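Local coordinates for protein kinase A regulatory subunit, putative (Trypanosoma cruzi, PDB 6FTF) that probably restrains the catalytic subunit of a cAMP-independent protein kinase A and binds the nucleoside analogue 7-cyano-7-deazainosine in two cyclic nucleotide-binding domains, at residues E198-L202 with F238-T244; L259-H263 with P298-D302. All blocks are in the same frame, centred on the assembly; numbering follows the deposited sequence.

Interaction 1 (E198-L202 with F238-T244); sequences EGEWL and FLNNHRT
E198 and R243 carry the polar side of this contact. Their charged ends meet in a long salt bridge, E198 OE2 to R243 NH1 at 3.5 Å, with carboxylate and guanidinium planes turned 74° apart, so they do not pair in the two-pronged way. Two waters fill in: one donates to E198 OE1 and accepts from R243 NH1 at 2.8 Å, and the other joins E198 OE2 to the same nitrogen; both lie in the guanidinium plane, at its edge. The R243 chain bends at chi3 (77°), folding the guanidinium back until one face lies over E198, whose backbone N sits 3.6 Å above its centre. R243 NE bonds to the carbonyl of G196, a second hold on the same turn.

Apolar and edge contacts make up the rest. F238 points its ring rim at the other backbone: CE1 is 3.4 Å from G199 O, close to the ring plane, and W201 N also lies at the edge. A flat ring can slide its rim against the backbone of 199-202 while F238 CE2 packs on the aliphatic L202 CB at 3.7 Å. With phi and psi near 80°, G199 has no side chain to crowd E198 O, and T244 CG2 can sit 3.6 Å from G199 CA. T244 OG1 turns to H194 O and E197 N, and T244 itself lies near the bound 7-cyano-7-deazainosine. It probably occupies the place where cAMP-binding relatives carry the arginine for the cyclic phosphate, consistent with cAMP independence.

The contact joins the turn leading into strand 201-205 to the phosphate-binding cassette of the second cyclic nucleotide-binding domain, helix 235-240 and the loop on to T244. Helix 264-268 closes in behind, F264 meeting the F238 ring edge-to-face and touching L202.

Interaction 2 (L259-H263 with P298-D302); sequences LNRRH and PSYVD
R261 reaches S299 with the end of its guanidinium and spends a nitrogen on each of two acceptors. R261 NH2 donates to the carbonyl S299 O at 2.9 Å in a nearly straight bond (165°), although it stands above the carbonyl plane. R261 NH1 donates to the hydroxyl S299 OG at 3.0 Å, more bent at 145°, with the oxygen in the guanidinium plane. Over one face of the same group runs the Y300-V301 peptide, V301 N lying 3.4 Å above its centre, so the cation is both gripped at its edge and covered by backbone. Nearer the root, V301 CG2 meets R261 CG at 3.9 Å, a branched apolar residue against the aliphatic part of the arginine.

The chain of R261 is fully extended, CG anti to the backbone N (chi1 -168°), which brings the guanidinium out to S299, and arginine supplies several N-H donors in one plane. It springs from the turn that ends strand 254-260 of the cyclic nucleotide-binding domain's beta-barrel, where N260 OD1 accepts from R262 N at 3.0 Å in an Asx turn and N260 O accepts from H263 N.

Further out, S299 OG is also hydrogen-bonded to E198 O, while R261 NH2 has a weak bond to OD1 of N241 in the phosphate-binding cassette. N260 ND2 bonds to E200 OE2, and R262 NH1 reaches T41 O in the amino-terminal half of the chain.

Interaction 1 and interaction 2 lie about 7 Å apart, centre to centre, and follow each other along the chain: 238-244 closes the first before 259-263 opens the second. Strands 201-205 and 254-260 are antiparallel neighbours in one sheet, where L202 O and L259 N are probably hydrogen-bonded. The loop after helix 285-293 forms one side of interaction 2 and borders interaction 1, S299 bonding through its backbone to N241. The last modelled residues are thereby held against the second cyclic nucleotide-binding domain, on the flank of a barrel whose pocket holds the nucleoside: the side chain of T244 is about 4 Å, and that of R261 about 10 Å, from the bound nucleoside.

Interaction 1 (E198-L202 with F238-T244)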
# COMPACT_ATOMS: atom_id res chain seq x y z
N GLU A 198 18.29 4.33 2.97
CA GLU A 198 17.08 5.14 2.87
C GLU A 198 15.93 4.55 3.65
O GLU A 198 15.15 5.28 4.27
CB GLU A 198 16.70 5.26 1.40
CG GLU A 198 15.75 6.38 1.05
CD GLU A 198 16.44 7.72 0.96
OE1 GLU A 198 16.04 8.64 1.71
OE2 GLU A 198 17.37 7.85 0.15
N GLY A 199 15.78 3.25 3.62
CA GLY A 199 14.72 2.66 4.39
C GLY A 199 13.40 2.80 3.65
O GLY A 199 12.57 3.66 3.95
N GLU A 200 13.24 1.94 2.67
CA GLU A 200 12.20 1.99 1.67
C GLU A 200 11.21 0.85 1.81
O GLU A 200 10.17 0.84 1.14
CB GLU A 200 12.91 1.98 0.29
CG GLU A 200 12.25 1.33 -0.91
CD GLU A 200 12.52 2.10 -2.17
OE1 GLU A 200 13.66 2.59 -2.32
OE2 GLU A 200 11.61 2.22 -3.02
N TRP A 201 11.49 -0.11 2.70
CA TRP A 201 10.80 -1.38 2.69
C TRP A 201 10.41 -1.84 4.08
O TRP A 201 11.22 -1.81 5.01
CB TRP A 201 11.71 -2.45 2.09
CG TRP A 201 12.08 -2.20 0.66
CD1 TRP A 201 13.29 -1.81 0.17
CD2 TRP A 201 11.22 -2.38 -0.47
NE1 TRP A 201 13.24 -1.73 -1.21
CE2 TRP A 201 11.98 -2.08 -1.62
CE3 TRP A 201 9.89 -2.78 -0.62
CZ2 TRP A 201 11.44 -2.14 -2.91
CZ3 TRP A 201 9.36 -2.84 -1.91
CH2 TRP A 201 10.14 -2.54 -3.03
N LEU A 202 9.17 -2.28 4.21
CA LEU A 202 8.66 -2.89 5.43
C LEU A 202 8.44 -4.37 5.14
O LEU A 202 7.92 -4.74 4.09
CB LEU A 202 7.35 -2.22 5.87
CG LEU A 202 6.70 -2.67 7.17
CD1 LEU A 202 5.87 -1.54 7.79
CD2 LEU A 202 5.82 -3.88 6.94
N PHE A 238 9.83 4.72 8.50
CA PHE A 238 8.62 5.25 7.87
C PHE A 238 7.87 6.17 8.82
O PHE A 238 7.28 7.17 8.39
CB PHE A 238 7.65 4.13 7.50
CG PHE A 238 8.10 3.16 6.43
CD1 PHE A 238 9.39 3.12 5.88
CD2 PHE A 238 7.16 2.26 5.96
CE1 PHE A 238 9.69 2.17 4.90
CE2 PHE A 238 7.45 1.35 4.98
CZ PHE A 238 8.71 1.30 4.45
N LEU A 239 7.85 5.81 10.11
CA LEU A 239 7.14 6.59 11.12
C LEU A 239 7.86 7.89 11.42
O LEU A 239 7.22 8.93 11.61
CB LEU A 239 7.02 5.78 12.41
CG LEU A 239 6.09 4.56 12.33
CD1 LEU A 239 6.24 3.70 13.56
CD2 LEU A 239 4.63 4.96 12.17
N ASN A 240 9.20 7.84 11.50
CA ASN A 240 9.98 8.95 12.04
C ASN A 240 10.91 9.58 11.02
O ASN A 240 11.71 10.45 11.38
CB ASN A 240 10.68 8.50 13.31
CG ASN A 240 9.71 8.25 14.44
OD1 ASN A 240 8.72 9.00 14.59
ND2 ASN A 240 9.94 7.22 15.24
N ASN A 241 10.81 9.19 9.76
CA ASN A 241 11.46 9.88 8.64
C ASN A 241 12.97 10.00 8.82
O ASN A 241 13.55 11.09 8.78
CB ASN A 241 10.83 11.25 8.41
CG ASN A 241 9.43 11.16 7.89
OD1 ASN A 241 9.14 10.38 6.99
ND2 ASN A 241 8.55 11.95 8.45
N HIS A 242 13.63 8.85 8.96
CA HIS A 242 15.08 8.83 9.06
C HIS A 242 15.62 7.59 8.34
O HIS A 242 14.88 6.65 8.05
CB HIS A 242 15.56 8.89 10.53
CG HIS A 242 15.02 7.79 11.39
ND1 HIS A 242 15.44 6.49 11.30
CD2 HIS A 242 14.06 7.80 12.36
CE1 HIS A 242 14.77 5.75 12.16
NE2 HIS A 242 13.93 6.52 12.82
N ARG A 243 16.92 7.60 8.06
CA ARG A 243 17.58 6.45 7.47
C ARG A 243 17.63 5.30 8.47
O ARG A 243 17.43 5.47 9.67
CB ARG A 243 18.97 6.83 6.95
CG ARG A 243 18.93 7.84 5.82
CD ARG A 243 20.31 8.18 5.30
NE ARG A 243 20.88 7.15 4.42
CZ ARG A 243 20.74 7.12 3.10
NH1 ARG A 243 19.99 7.99 2.48
NH2 ARG A 243 21.36 6.19 2.40
N THR A 244 17.91 4.10 7.98
CA THR A 244 17.86 2.93 8.85
C THR A 244 18.93 3.00 9.93
O THR A 244 20.07 3.40 9.69
CB THR A 244 17.97 1.64 8.05
OG1 THR A 244 19.19 1.65 7.34
CG2 THR A 244 16.81 1.46 7.08
O HOH W 1 18.18 9.96 3.39
O HOH W 2 20.33 8.09 -0.46

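Interaction 2 (L259-H263 with P298-D302)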
# COMPACT_ATOMS: atom_id res chain seq x y z
N LEU A 259 6.51 -4.66 1.67
CA LEU A 259 5.68 -3.50 1.33
C LEU A 259 6.57 -2.28 1.09
O LEU A 259 7.43 -1.96 1.92
CB LEU A 259 4.79 -3.22 2.52
CG LEU A 259 3.88 -2.02 2.40
CD1 LEU A 259 2.78 -2.24 1.38
CD2 LEU A 259 3.27 -1.66 3.75
N ASN A 260 6.36 -1.59 -0.01
CA ASN A 260 7.10 -0.36 -0.26
C ASN A 260 6.54 0.82 0.52
O ASN A 260 5.33 0.96 0.71
CB ASN A 260 7.11 -0.05 -1.76
CG ASN A 260 8.12 1.03 -2.10
OD1 ASN A 260 7.80 2.22 -2.16
ND2 ASN A 260 9.36 0.64 -2.27
N ARG A 261 7.44 1.72 0.90
CA ARG A 261 7.08 2.91 1.66
C ARG A 261 6.00 3.73 0.97
O ARG A 261 5.19 4.35 1.65
CB ARG A 261 8.34 3.75 1.90
CG ARG A 261 8.17 4.85 2.89
CD ARG A 261 9.51 5.50 3.15
NE ARG A 261 9.42 6.56 4.13
CZ ARG A 261 10.47 7.29 4.52
NH1 ARG A 261 11.68 7.06 4.01
NH2 ARG A 261 10.30 8.26 5.40
N ARG A 262 5.97 3.75 -0.36
CA ARG A 262 4.97 4.57 -1.05
C ARG A 262 3.55 4.10 -0.79
O ARG A 262 2.61 4.88 -0.98
CB ARG A 262 5.25 4.64 -2.55
CG ARG A 262 5.14 3.33 -3.30
CD ARG A 262 5.89 3.36 -4.64
NE ARG A 262 6.03 2.06 -5.32
CZ ARG A 262 5.28 1.64 -6.34
NH1 ARG A 262 4.31 2.40 -6.84
NH2 ARG A 262 5.50 0.45 -6.88
N HIS A 263 3.37 2.85 -0.35
CA HIS A 263 2.05 2.30 -0.07
C HIS A 263 1.75 2.23 1.41
O HIS A 263 0.65 1.80 1.79
CB HIS A 263 1.96 0.91 -0.68
CG HIS A 263 2.12 0.91 -2.16
ND1 HIS A 263 3.06 0.16 -2.81
CD2 HIS A 263 1.48 1.64 -3.12
CE1 HIS A 263 2.98 0.39 -4.11
NE2 HIS A 263 2.04 1.30 -4.32
N PRO A 298 17.77 12.46 8.24
CA PRO A 298 16.44 12.32 7.65
C PRO A 298 16.40 11.41 6.44
O PRO A 298 17.38 11.17 5.73
CB PRO A 298 16.11 13.76 7.23
CG PRO A 298 16.85 14.60 8.19
CD PRO A 298 18.15 13.87 8.38
N SER A 299 15.17 10.95 6.19
CA SER A 299 14.79 10.21 4.99
C SER A 299 13.27 10.34 4.85
O SER A 299 12.54 9.99 5.78
CB SER A 299 15.15 8.73 5.12
OG SER A 299 14.59 7.97 4.07
N TYR A 300 12.80 10.80 3.70
CA TYR A 300 11.39 11.02 3.46
C TYR A 300 10.90 10.11 2.34
O TYR A 300 11.66 9.69 1.48
CB TYR A 300 11.12 12.49 3.11
CG TYR A 300 11.50 13.42 4.24
CD1 TYR A 300 10.61 13.67 5.27
CD2 TYR A 300 12.74 14.01 4.29
CE1 TYR A 300 10.96 14.51 6.31
CE2 TYR A 300 13.09 14.86 5.33
CZ TYR A 300 12.21 15.08 6.32
OH TYR A 300 12.56 15.92 7.36
N VAL A 301 9.59 9.85 2.36
CA VAL A 301 8.97 9.06 1.31
C VAL A 301 9.17 9.77 -0.03
O VAL A 301 9.18 11.01 -0.11
CB VAL A 301 7.48 8.84 1.62
CG1 VAL A 301 6.71 10.14 1.55
CG2 VAL A 301 6.88 7.79 0.68
N ASP A 302 9.34 8.98 -1.08
CA ASP A 302 9.57 9.52 -2.42
C ASP A 302 8.27 9.97 -3.09
O ASP A 302 7.22 10.05 -2.46
CB ASP A 302 10.27 8.49 -3.30
CG ASP A 302 11.71 8.24 -2.88
OD1 ASP A 302 12.28 9.10 -2.17
OD2 ASP A 302 12.27 7.19 -3.26